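Side-chain contacts in glutamate receptor kainate-like protein (Pleurobrachia bachei, PDB 4ZDM), which probably forms the ligand-binding domain of a glycine-activated ion channel subunit of the ionotropic glutamate receptor family, holding glycine in its pocket: residues Gln157-Asp160 against Tyr161-Ile164; Gly172-Gly175 against Glu176-Arg180; Ser225-Lys228 against Asn229-Thr233; Asp232-Met235 against Leu236-Glu240; Glu246-Ala249 against Lys250-Gln254. One frame throughout, in Å; residues are numbered along the deposited sequence. Where two conformers were deposited one is given.

Contact 1: Gln157-Asp160 against Tyr161-Ile164. With NA (sodium ion), chain F; SO4 (sulfate ion), chain C.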
# COMPACT_ATOMS: atom_id res chain seq x y z
N GLN A 157 5.74 34.97 10.95
CA GLN A 157 6.46 36.20 10.68
C GLN A 157 6.70 36.94 11.96
O GLN A 157 7.68 37.67 12.08
CB GLN A 157 5.69 37.07 9.68
CG GLN A 157 4.32 37.54 10.19
CD GLN A 157 3.60 38.47 9.18
OE1 GLN A 157 4.15 39.49 8.76
NE2 GLN A 157 2.38 38.11 8.80
N ASN A 158 5.83 36.74 12.95
CA ASN A 158 5.92 37.48 14.21
C ASN A 158 6.94 36.84 15.15
O ASN A 158 6.76 35.73 15.63
CB ASN A 158 4.56 37.52 14.89
CG ASN A 158 4.56 38.41 16.11
OD1 ASN A 158 5.57 38.56 16.80
ND2 ASN A 158 3.41 39.00 16.40
N ALA A 159 8.02 37.54 15.41
CA ALA A 159 9.02 36.98 16.29
C ALA A 159 8.51 36.70 17.72
O ALA A 159 9.09 35.86 18.39
CB ALA A 159 10.24 37.91 16.35
N ASP A 160 7.43 37.35 18.19
CA ASP A 160 6.91 37.00 19.54
C ASP A 160 6.26 35.59 19.53
O ASP A 160 6.38 34.88 20.51
CB ASP A 160 5.86 38.00 20.06
CG ASP A 160 6.43 39.38 20.36
OD1 ASP A 160 7.58 39.50 20.81
OD2 ASP A 160 5.69 40.37 20.15
N TYR A 161 5.54 35.24 18.46
CA TYR A 161 5.02 33.87 18.33
C TYR A 161 6.19 32.89 18.23
O TYR A 161 6.16 31.78 18.77
CB TYR A 161 4.08 33.76 17.12
CG TYR A 161 2.70 34.36 17.34
CD1 TYR A 161 2.05 34.22 18.55
CD2 TYR A 161 2.03 34.99 16.30
CE1 TYR A 161 0.78 34.76 18.75
CE2 TYR A 161 0.74 35.50 16.48
CZ TYR A 161 0.13 35.40 17.70
OH TYR A 161 -1.16 35.90 17.89
N ASN A 162 7.28 33.29 17.54
CA ASN A 162 8.45 32.43 17.47
C ASN A 162 8.97 32.16 18.87
O ASN A 162 9.39 31.05 19.19
CB ASN A 162 9.61 33.04 16.66
CG ASN A 162 9.28 33.39 15.19
OD1 ASN A 162 9.99 34.21 14.59
ND2 ASN A 162 8.27 32.77 14.61
N ARG A 163 8.97 33.20 19.71
CA ARG A 163 9.50 33.09 21.07
C ARG A 163 8.59 32.19 21.91
O ARG A 163 9.06 31.42 22.73
CB ARG A 163 9.64 34.49 21.69
CG ARG A 163 10.21 34.53 23.10
CD ARG A 163 11.71 34.85 23.13
NE ARG A 163 12.19 34.60 24.47
CZ ARG A 163 12.50 35.54 25.37
NH1 ARG A 163 12.38 36.81 25.04
NH2 ARG A 163 12.90 35.21 26.56
N ILE A 164 7.28 32.33 21.72
CA ILE A 164 6.34 31.40 22.37
C ILE A 164 6.71 29.94 22.05
O ILE A 164 6.71 29.08 22.93
CB ILE A 164 4.91 31.74 21.94
CG1 ILE A 164 4.44 33.07 22.54
CG2 ILE A 164 3.97 30.58 22.33
CD1 ILE A 164 4.07 33.00 24.01
NA NA F . 9.30 38.28 21.51
S SO4 C . -3.66 36.71 14.90
O1 SO4 C . -4.46 37.33 15.97
O2 SO4 C . -2.35 36.32 15.48
O3 SO4 C . -4.50 35.67 14.27
O4 SO4 C . -3.36 37.65 13.83
O HOH W 1 10.04 36.18 12.73
O HOH W 2 10.58 38.54 23.26
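N158 O accepts the amide of N162, the first i to i+4 backbone bond of helix 159-167, and A159 O and D160 O accept the amides of R163 and I164. The motif is an N-cap: N158 precedes the helix, and its OD1 accepts from D160 N at 2.6 Å, closing an Asx turn. The bond is short but bent, 147° at the hydrogen, and the donor stands 28° off the amide plane. The N158 CG lies anti to the backbone N (chi1 -173°), which swings OD1 back over the first turn while CB rests against Y161 CD2 at 3.8 Å. With an alanine here the amide of D160 would probably lose its side-chain acceptor, leaving the first turn less firmly closed.

Beyond N158, the Y161 ring runs out to a sulfate, probably from the crystallisation liquor. Its OH donates to sulfate O2 at 2.7 Å; Q213 N binds the same ion, and F212 meets the ring nearly parallel. On another side of the turn, N162 OD1 and Q157 O both lie within bonding distance of one water, while N162 ND2 reaches back to N156 O and L153 O.

D160 and R163 share a sodium site without touching through their charged atoms. R163 NE pairs with D167, and R163 NH1 donates to a water that is itself a sodium ligand, so R163 belongs to the second shell. D160 OD1 binds the sodium ion directly, at 2.2 Å.

Contact 2: Gly172-Gly175 against Glu176-Arg180; sequences GSYG and EGLER
S173 OG accepts the amide of E176 at 3.1 Å, an N-cap bond to the amide three residues on that closes the start of helix 174-182. The hydroxyl sits between the backbone N and the carbonyl carbon of its own residue (chi1 68°), and from there it faces the first turn. S173 O, Y174 O and G175 O then accept from G177, L178 and E179, the regular i to i+4 set.

The tight side is made by Y174 and L178. L178 CD1 lies over one face of the Y174 ring, 4.2 Å from the centroid and 24° off the normal, a CH-pi contact displaced toward the CE2 rim. F188, I195 and A198 press on the same two side chains, and the Y174 ring also touches R147, a residue of the glycine pocket.

The looser side is polar. E176 was modelled in two positions; in the conformer given, one water joins S173 OG to E176 OE1, 2.7 Å from each, and G172 N makes a weak 3.3 Å bond to E176 OE1. Both links depend on that conformer.

Replacing S173 with an alanine is likely to leave the E176 amide without its cap and the water without its hydroxyl partner. The chemistry thus divides the turn: an apolar grip fixes Y174 toward the protein interior, while the polar side is held by a hydroxyl, a carboxylate and a water.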
# COMPACT_ATOMS: atom_id res chain seq x y z
N GLY A 172 4.88 15.21 24.18
CA GLY A 172 4.96 14.19 23.16
C GLY A 172 3.65 13.88 22.46
O GLY A 172 3.64 13.24 21.42
N SER A 173 2.54 14.32 23.04
CA SER A 173 1.23 14.04 22.47
C SER A 173 0.22 15.08 22.93
O SER A 173 0.42 15.74 23.95
CB SER A 173 0.74 12.65 22.87
OG SER A 173 0.47 12.59 24.25
N TYR A 174 -0.85 15.20 22.17
CA TYR A 174 -1.99 16.04 22.52
C TYR A 174 -2.54 15.69 23.89
O TYR A 174 -2.77 16.56 24.72
CB TYR A 174 -3.04 15.86 21.44
CG TYR A 174 -4.31 16.60 21.56
CD1 TYR A 174 -4.35 17.97 21.34
CD2 TYR A 174 -5.50 15.94 21.70
CE1 TYR A 174 -5.55 18.64 21.33
CE2 TYR A 174 -6.70 16.61 21.67
CZ TYR A 174 -6.70 17.96 21.47
OH TYR A 174 -7.91 18.66 21.37
N GLY A 175 -2.71 14.38 24.12
CA GLY A 175 -3.20 13.92 25.42
C GLY A 175 -2.34 14.36 26.58
O GLY A 175 -2.84 14.73 27.65
N GLU A 176 -1.03 14.32 26.39
CA GLU A 176 -0.12 14.75 27.42
C GLU A 176 -0.24 16.24 27.68
O GLU A 176 -0.22 16.69 28.83
CB GLU A 176 1.32 14.39 27.08
CG GLU A 176 2.22 14.71 28.23
CD GLU A 176 3.66 14.33 27.99
OE1 GLU A 176 3.92 13.66 26.97
OE2 GLU A 176 4.51 14.69 28.84
N GLY A 177 -0.41 17.04 26.63
CA GLY A 177 -0.61 18.47 26.85
C GLY A 177 -1.86 18.76 27.66
O GLY A 177 -1.87 19.61 28.55
N LEU A 178 -2.94 18.09 27.33
CA LEU A 178 -4.19 18.27 28.06
C LEU A 178 -4.04 17.86 29.51
O LEU A 178 -4.53 18.54 30.40
CB LEU A 178 -5.32 17.46 27.43
CG LEU A 178 -5.74 17.82 26.01
CD1 LEU A 178 -6.63 16.72 25.48
CD2 LEU A 178 -6.47 19.10 26.04
N GLU A 179 -3.32 16.78 29.74
CA GLU A 179 -3.07 16.33 31.10
C GLU A 179 -2.31 17.35 31.92
O GLU A 179 -2.65 17.61 33.08
CB GLU A 179 -2.33 15.02 31.03
CG GLU A 179 -2.06 14.39 32.34
CD GLU A 179 -1.38 13.06 32.11
OE1 GLU A 179 -0.11 13.04 32.03
OE2 GLU A 179 -2.13 12.08 31.90
N ARG A 180 -1.25 17.91 31.34
CA ARG A 180 -0.47 18.91 32.04
C ARG A 180 -1.30 20.14 32.31
O ARG A 180 -1.20 20.78 33.39
CB ARG A 180 0.76 19.29 31.24
CG ARG A 180 1.82 18.25 31.17
CD ARG A 180 2.64 18.27 32.44
NE ARG A 180 3.52 19.44 32.56
CZ ARG A 180 4.74 19.53 32.05
NH1 ARG A 180 5.27 18.56 31.32
NH2 ARG A 180 5.44 20.61 32.27
O HOH W 3 2.77 11.76 25.37

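Contact 3: Ser225-Lys228 against Asn229-Thr233; sequences SPFK and NLVDT
The N-terminus of helix 228-240 is the site of this contact: K228 and D232 pair across its first turn, directly after a type I beta turn from S225 to K228. K228 NZ and D232 OD2 form a salt bridge at 2.7 Å, using the syn lone pair of OD2. The lysine chain runs extended until its last torsion, where chi4 of -66° turns NZ across to the carboxylate. D232 OD1 is engaged as well, by L109 N, so the two oxygens have different partners and the carboxylate is held against rotation.

F227 occupies the N-cap position, but its side chain offers no acceptor. Waters do that work instead: one takes the amide of N229 and donates to S225 O, another takes the amide of L230 and donates to P226 O, each amide-to-water distance (N229 N or L230 N to the water O) being 3.0 Å. The turn is further stitched by S225 OG, which accepts from F227 N at 3.3 Å as an ST turn and lies 3.2 Å above the plane of the F227 ring, over its centre. The ring comes to lie there with CG between its own backbone N and carbonyl carbon (chi1 55°). At the ring edge, in plane, V231 CG2 approaches F227 CD1 to 3.9 Å, the two side chains pointing the same way. V231 N bonds to F227 O and D232 N to K228 O.

Around this turn, L221 of strand 205-221 touches F227 and K228, L5 covers F227 and L230, and M48 and L52 of helix 40-52 pack on V231.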
# COMPACT_ATOMS: atom_id res chain seq x y z
N SER A 225 -1.70 14.23 -7.28
CA SER A 225 -2.51 13.04 -7.11
C SER A 225 -3.62 12.97 -8.13
O SER A 225 -4.39 13.94 -8.26
CB SER A 225 -3.14 13.01 -5.72
OG SER A 225 -3.99 11.87 -5.62
N PRO A 226 -3.78 11.80 -8.74
CA PRO A 226 -4.86 11.69 -9.71
C PRO A 226 -6.24 11.67 -9.09
O PRO A 226 -7.20 11.83 -9.87
CB PRO A 226 -4.53 10.38 -10.43
CG PRO A 226 -3.74 9.59 -9.50
CD PRO A 226 -2.94 10.59 -8.68
N PHE A 227 -6.38 11.46 -7.79
CA PHE A 227 -7.70 11.39 -7.21
C PHE A 227 -8.04 12.64 -6.37
O PHE A 227 -9.11 12.72 -5.79
CB PHE A 227 -7.91 10.07 -6.42
CG PHE A 227 -6.89 9.81 -5.35
CD1 PHE A 227 -7.01 10.37 -4.10
CD2 PHE A 227 -5.82 9.01 -5.61
CE1 PHE A 227 -6.08 10.13 -3.12
CE2 PHE A 227 -4.90 8.74 -4.62
CZ PHE A 227 -5.01 9.32 -3.39
N LYS A 228 -7.18 13.66 -6.38
CA LYS A 228 -7.48 14.88 -5.63
C LYS A 228 -8.78 15.56 -6.05
O LYS A 228 -9.56 15.96 -5.20
CB LYS A 228 -6.35 15.91 -5.73
CG LYS A 228 -6.60 17.13 -4.83
CD LYS A 228 -5.41 18.03 -4.77
CE LYS A 228 -5.63 19.14 -3.78
NZ LYS A 228 -6.71 20.10 -4.16
N ASN A 229 -9.03 15.70 -7.34
CA ASN A 229 -10.22 16.40 -7.74
C ASN A 229 -11.49 15.69 -7.29
O ASN A 229 -12.46 16.34 -6.90
CB ASN A 229 -10.25 16.60 -9.27
CG ASN A 229 -9.18 17.56 -9.76
OD1 ASN A 229 -8.70 18.42 -9.02
ND2 ASN A 229 -8.82 17.43 -11.04
N LEU A 230 -11.51 14.35 -7.30
CA LEU A 230 -12.67 13.61 -6.84
C LEU A 230 -12.87 13.73 -5.34
O LEU A 230 -14.00 13.85 -4.84
CB LEU A 230 -12.58 12.12 -7.26
CG LEU A 230 -12.74 11.86 -8.76
CD1 LEU A 230 -12.44 10.38 -9.00
CD2 LEU A 230 -14.11 12.18 -9.22
N VAL A 231 -11.78 13.73 -4.58
CA VAL A 231 -11.85 13.93 -3.14
C VAL A 231 -12.41 15.31 -2.84
O VAL A 231 -13.27 15.49 -2.00
CB VAL A 231 -10.47 13.73 -2.51
CG1 VAL A 231 -10.38 14.20 -1.10
CG2 VAL A 231 -10.07 12.27 -2.54
N ASP A 232 -11.88 16.31 -3.53
CA ASP A 232 -12.32 17.71 -3.33
C ASP A 232 -13.81 17.89 -3.61
O ASP A 232 -14.50 18.53 -2.83
CB ASP A 232 -11.51 18.65 -4.19
CG ASP A 232 -10.10 18.89 -3.71
OD1 ASP A 232 -9.69 18.43 -2.64
OD2 ASP A 232 -9.34 19.56 -4.48
N THR A 233 -14.30 17.29 -4.69
CA THR A 233 -15.72 17.41 -5.05
C THR A 233 -16.57 16.75 -3.98
O THR A 233 -17.60 17.30 -3.55
CB THR A 233 -15.93 16.80 -6.40
OG1 THR A 233 -15.30 17.66 -7.37
CG2 THR A 233 -17.43 16.70 -6.71
O HOH W 4 -6.88 15.09 -9.36
O HOH W 5 -9.66 13.17 -9.39

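Contact 4: Asp232-Met235 against Leu236-Glu240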
# COMPACT_ATOMS: atom_id res chain seq x y z
N ASP A 232 -11.88 16.31 -3.53
CA ASP A 232 -12.32 17.71 -3.33
C ASP A 232 -13.81 17.89 -3.61
O ASP A 232 -14.50 18.53 -2.83
CB ASP A 232 -11.51 18.65 -4.19
CG ASP A 232 -10.10 18.89 -3.71
OD1 ASP A 232 -9.69 18.43 -2.64
OD2 ASP A 232 -9.34 19.56 -4.48
N THR A 233 -14.30 17.29 -4.69
CA THR A 233 -15.72 17.41 -5.05
C THR A 233 -16.57 16.75 -3.98
O THR A 233 -17.60 17.30 -3.55
CB THR A 233 -15.93 16.80 -6.40
OG1 THR A 233 -15.30 17.66 -7.37
CG2 THR A 233 -17.43 16.70 -6.71
N PHE A 234 -16.17 15.56 -3.53
CA PHE A 234 -16.93 14.92 -2.48
C PHE A 234 -16.94 15.74 -1.21
O PHE A 234 -17.99 15.91 -0.56
CB PHE A 234 -16.37 13.52 -2.18
CG PHE A 234 -17.12 12.84 -1.10
CD1 PHE A 234 -18.29 12.20 -1.39
CD2 PHE A 234 -16.72 12.95 0.21
CE1 PHE A 234 -19.07 11.65 -0.40
CE2 PHE A 234 -17.52 12.36 1.22
CZ PHE A 234 -18.65 11.74 0.87
N MET A 235 -15.77 16.26 -0.79
CA MET A 235 -15.71 17.00 0.43
C MET A 235 -16.57 18.25 0.37
O MET A 235 -17.23 18.62 1.36
CB MET A 235 -14.25 17.35 0.74
CG MET A 235 -14.03 17.90 2.12
SD MET A 235 -14.04 16.63 3.39
CE MET A 235 -12.33 16.12 3.34
N LEU A 236 -16.54 18.92 -0.75
CA LEU A 236 -17.33 20.12 -0.90
C LEU A 236 -18.80 19.83 -0.77
O LEU A 236 -19.57 20.60 -0.19
CB LEU A 236 -17.05 20.79 -2.23
CG LEU A 236 -17.86 22.06 -2.51
CD1 LEU A 236 -17.68 23.18 -1.47
CD2 LEU A 236 -17.49 22.55 -3.88
N GLY A 237 -19.25 18.72 -1.31
CA GLY A 237 -20.66 18.41 -1.21
C GLY A 237 -21.12 18.24 0.21
O GLY A 237 -22.15 18.81 0.64
N ILE A 238 -20.39 17.46 1.01
CA ILE A 238 -20.79 17.27 2.40
C ILE A 238 -20.53 18.53 3.24
O ILE A 238 -21.23 18.77 4.21
CB ILE A 238 -20.14 16.05 3.05
CG1 ILE A 238 -18.61 15.97 2.92
CG2 ILE A 238 -20.78 14.79 2.45
CD1 ILE A 238 -17.97 14.99 3.89
N ARG A 239 -19.58 19.37 2.87
CA ARG A 239 -19.39 20.62 3.59
C ARG A 239 -20.54 21.57 3.33
O ARG A 239 -21.15 22.10 4.27
CB ARG A 239 -18.04 21.25 3.19
CG ARG A 239 -17.67 22.46 4.06
CD ARG A 239 -16.31 23.05 3.73
NE ARG A 239 -16.31 23.78 2.48
CZ ARG A 239 -15.23 24.24 1.88
NH1 ARG A 239 -14.03 23.93 2.33
NH2 ARG A 239 -15.32 25.02 0.83
N GLU A 240 -20.84 21.79 2.06
CA GLU A 240 -21.89 22.75 1.67
C GLU A 240 -23.26 22.31 2.18
O GLU A 240 -24.07 23.15 2.53
CB GLU A 240 -21.93 22.92 0.15
CG GLU A 240 -22.88 24.02 -0.36
CD GLU A 240 -24.33 23.60 -0.49
OE1 GLU A 240 -25.19 24.51 -0.44
OE2 GLU A 240 -24.62 22.41 -0.67
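F234 and I238 meet one helical turn apart on helix 228-240, with their shapes set by two different first torsions. F234 CG is anti to the backbone N (chi1 179°), which places the ring where it meets I238, one turn on. I238 takes the less usual branch: CG1 stands between its own N and carbonyl carbon (chi1 52°), so that this methylene lies 3.4 Å from M235 O and 3.5 Å from F234 O. From there the I238 CD1 methyl reaches F234 CE2 at 3.8 Å, and the CG2 branch comes to F234 CZ at 4.0 Å. Both branches meet the CE2-CZ end of the ring obliquely, from the same side.

M235 folds at chi2 (77°), bringing its SD within 4.3 Å of I238 CD1, and its side chain also meets I244 of helix 243-254. The backbone bond from I238 N to F234 O is long, 3.3 Å, against 2.9 Å from R239 N to M235 O. R239 sets CB close under M235 O, but its chain bends at chi3 and NH1 donates to S110 O.

M47, M48, D51 and L52 of helix 40-52 touch the F234 side chain. Apolar carbon and sulfur therefore do most of the joining of this helix to helices 40-52 and 243-254, while R239, which also touches I244, adds a polar tie from its guanidinium to a loop carbonyl.

Contact 5: Glu246-Ala249 against Lys250-Gln254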
# COMPACT_ATOMS: atom_id res chain seq x y z
N GLU A 246 -22.97 18.61 10.97
CA GLU A 246 -23.86 17.70 11.68
C GLU A 246 -23.13 16.53 12.32
O GLU A 246 -23.44 16.15 13.46
CB GLU A 246 -24.94 17.16 10.74
CG GLU A 246 -25.96 18.20 10.26
CD GLU A 246 -26.80 17.68 9.09
OE1 GLU A 246 -26.55 16.55 8.59
OE2 GLU A 246 -27.73 18.42 8.67
N LEU A 247 -22.12 15.99 11.64
CA LEU A 247 -21.30 14.92 12.25
C LEU A 247 -20.58 15.43 13.46
O LEU A 247 -20.52 14.74 14.48
CB LEU A 247 -20.29 14.36 11.23
CG LEU A 247 -20.82 13.48 10.14
CD1 LEU A 247 -19.79 13.23 9.07
CD2 LEU A 247 -21.25 12.13 10.77
N TYR A 248 -19.98 16.60 13.34
CA TYR A 248 -19.24 17.15 14.46
C TYR A 248 -20.16 17.34 15.66
O TYR A 248 -19.84 16.94 16.79
CB TYR A 248 -18.57 18.46 14.08
CG TYR A 248 -17.53 18.90 15.07
CD1 TYR A 248 -17.91 19.59 16.22
CD2 TYR A 248 -16.19 18.62 14.88
CE1 TYR A 248 -16.97 19.96 17.14
CE2 TYR A 248 -15.25 19.03 15.78
CZ TYR A 248 -15.64 19.68 16.90
OH TYR A 248 -14.71 20.08 17.84
N ALA A 249 -21.30 17.94 15.41
CA ALA A 249 -22.27 18.13 16.50
C ALA A 249 -22.74 16.82 17.10
O ALA A 249 -22.93 16.72 18.36
CB ALA A 249 -23.46 18.94 15.99
N LYS A 250 -22.92 15.78 16.29
CA LYS A 250 -23.32 14.50 16.83
C LYS A 250 -22.29 13.97 17.83
O LYS A 250 -22.65 13.47 18.93
CB LYS A 250 -23.53 13.49 15.71
CG LYS A 250 -23.90 12.12 16.20
CD LYS A 250 -24.15 11.14 15.07
CE LYS A 250 -22.84 10.72 14.47
NZ LYS A 250 -23.13 9.66 13.48
N TYR A 251 -21.00 14.03 17.48
CA TYR A 251 -19.99 13.54 18.39
C TYR A 251 -19.82 14.42 19.60
O TYR A 251 -19.60 13.91 20.71
CB TYR A 251 -18.65 13.37 17.63
CG TYR A 251 -18.61 12.07 16.84
CD1 TYR A 251 -18.22 10.90 17.44
CD2 TYR A 251 -19.03 12.02 15.54
CE1 TYR A 251 -18.23 9.73 16.75
CE2 TYR A 251 -19.08 10.83 14.83
CZ TYR A 251 -18.66 9.69 15.43
OH TYR A 251 -18.66 8.49 14.79
N GLU A 252 -19.96 15.74 19.43
CA GLU A 252 -19.91 16.68 20.55
C GLU A 252 -21.02 16.36 21.56
O GLU A 252 -20.81 16.38 22.76
CB GLU A 252 -20.08 18.09 20.00
CG GLU A 252 -19.32 19.18 20.63
CD GLU A 252 -19.55 20.48 19.86
OE1 GLU A 252 -20.36 20.45 18.89
OE2 GLU A 252 -18.95 21.52 20.20
N ASN A 253 -22.19 16.04 21.04
CA ASN A 253 -23.32 15.71 21.92
C ASN A 253 -23.24 14.31 22.54
O ASN A 253 -23.83 14.07 23.61
CB ASN A 253 -24.62 15.86 21.13
CG ASN A 253 -24.92 17.32 20.80
OD1 ASN A 253 -24.65 18.21 21.61
ND2 ASN A 253 -25.47 17.57 19.61
N GLN A 254 -22.53 13.38 21.92
CA GLN A 254 -22.32 12.04 22.47
C GLN A 254 -21.41 12.10 23.69
O GLN A 254 -21.39 11.18 24.50
CB GLN A 254 -21.72 11.07 21.45
CG GLN A 254 -22.67 10.61 20.38
CD GLN A 254 -22.07 9.57 19.45
OE1 GLN A 254 -20.90 9.21 19.57
NE2 GLN A 254 -22.89 9.08 18.51
O HOH W 6 -15.86 21.65 19.88
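K250 begins the second half of the contact by donating its amide to E246 O, while its side chain runs beside that of L247. The two point the same way, and K250 NZ stops 4.1 Å from L247 CD2. A bend at chi3 (75°) turns the lysine toward E43 of helix 40-52, with which NZ forms a salt bridge.

Y251 follows, its amide bonded to L247 O. The same carbonyl oxygen also lies in the plane of the tyrosine ring at its edge, 3.3 Å from Y251 CD2, so the ring is presented edge-on to the backbone of the preceding turn. Its OH is hydrogen-bonded to E43 OE1 and to G39 N, which means that E43 OE1 is shared by K250 and Y251. V40 and I44 of helix 40-52 also meet this side, V40 touching both L247 and Y251. Helix 243-254 thus packs on helix 40-52 in what is probably the first lobe of a two-lobed ligand-binding domain of the periplasmic-binding-protein type, as in related receptors.

E252 donates its amide to Y248 O. Its first torsion is off-staggered (chi1 -144°) and, with the chain extended beyond CG, carries the carboxylate to the edge of the Y248 ring, OE1 3.7 Å from Y248 CD1. The two planes are 80° apart. One water bridges the pair, 2.8 Å from Y248 OH and 3.1 Å from E252 OE2, donating to the latter.

N253 sends its amide to A249 O at 2.9 Å. Its ND2 lies 3.0 Å from the same A249 oxygen, but the angle is too poor for a hydrogen bond.

How the contacts relate
Contacts 3 and 4 are successive turns of helix 228-240; they share D232 and T233, and their centres lie 11 Å apart. Contact 5 is on the next helix, 243-254, with its nearest atoms about 6 Å from contact 4, and helix 40-52 meets all three. Contacts 1 and 2 belong to the other part of the fold, their centres 22 Å apart; contact 1 lies 35 Å, centre to centre, from each of contacts 3 to 5. Contact 2 approaches contact 5 to about 8 Å between nearest atoms. Distances to the bound glycine, measured from side chains, rise from about 7 Å for Y174 through about 11 Å for Y248 to about 13 Å for M235.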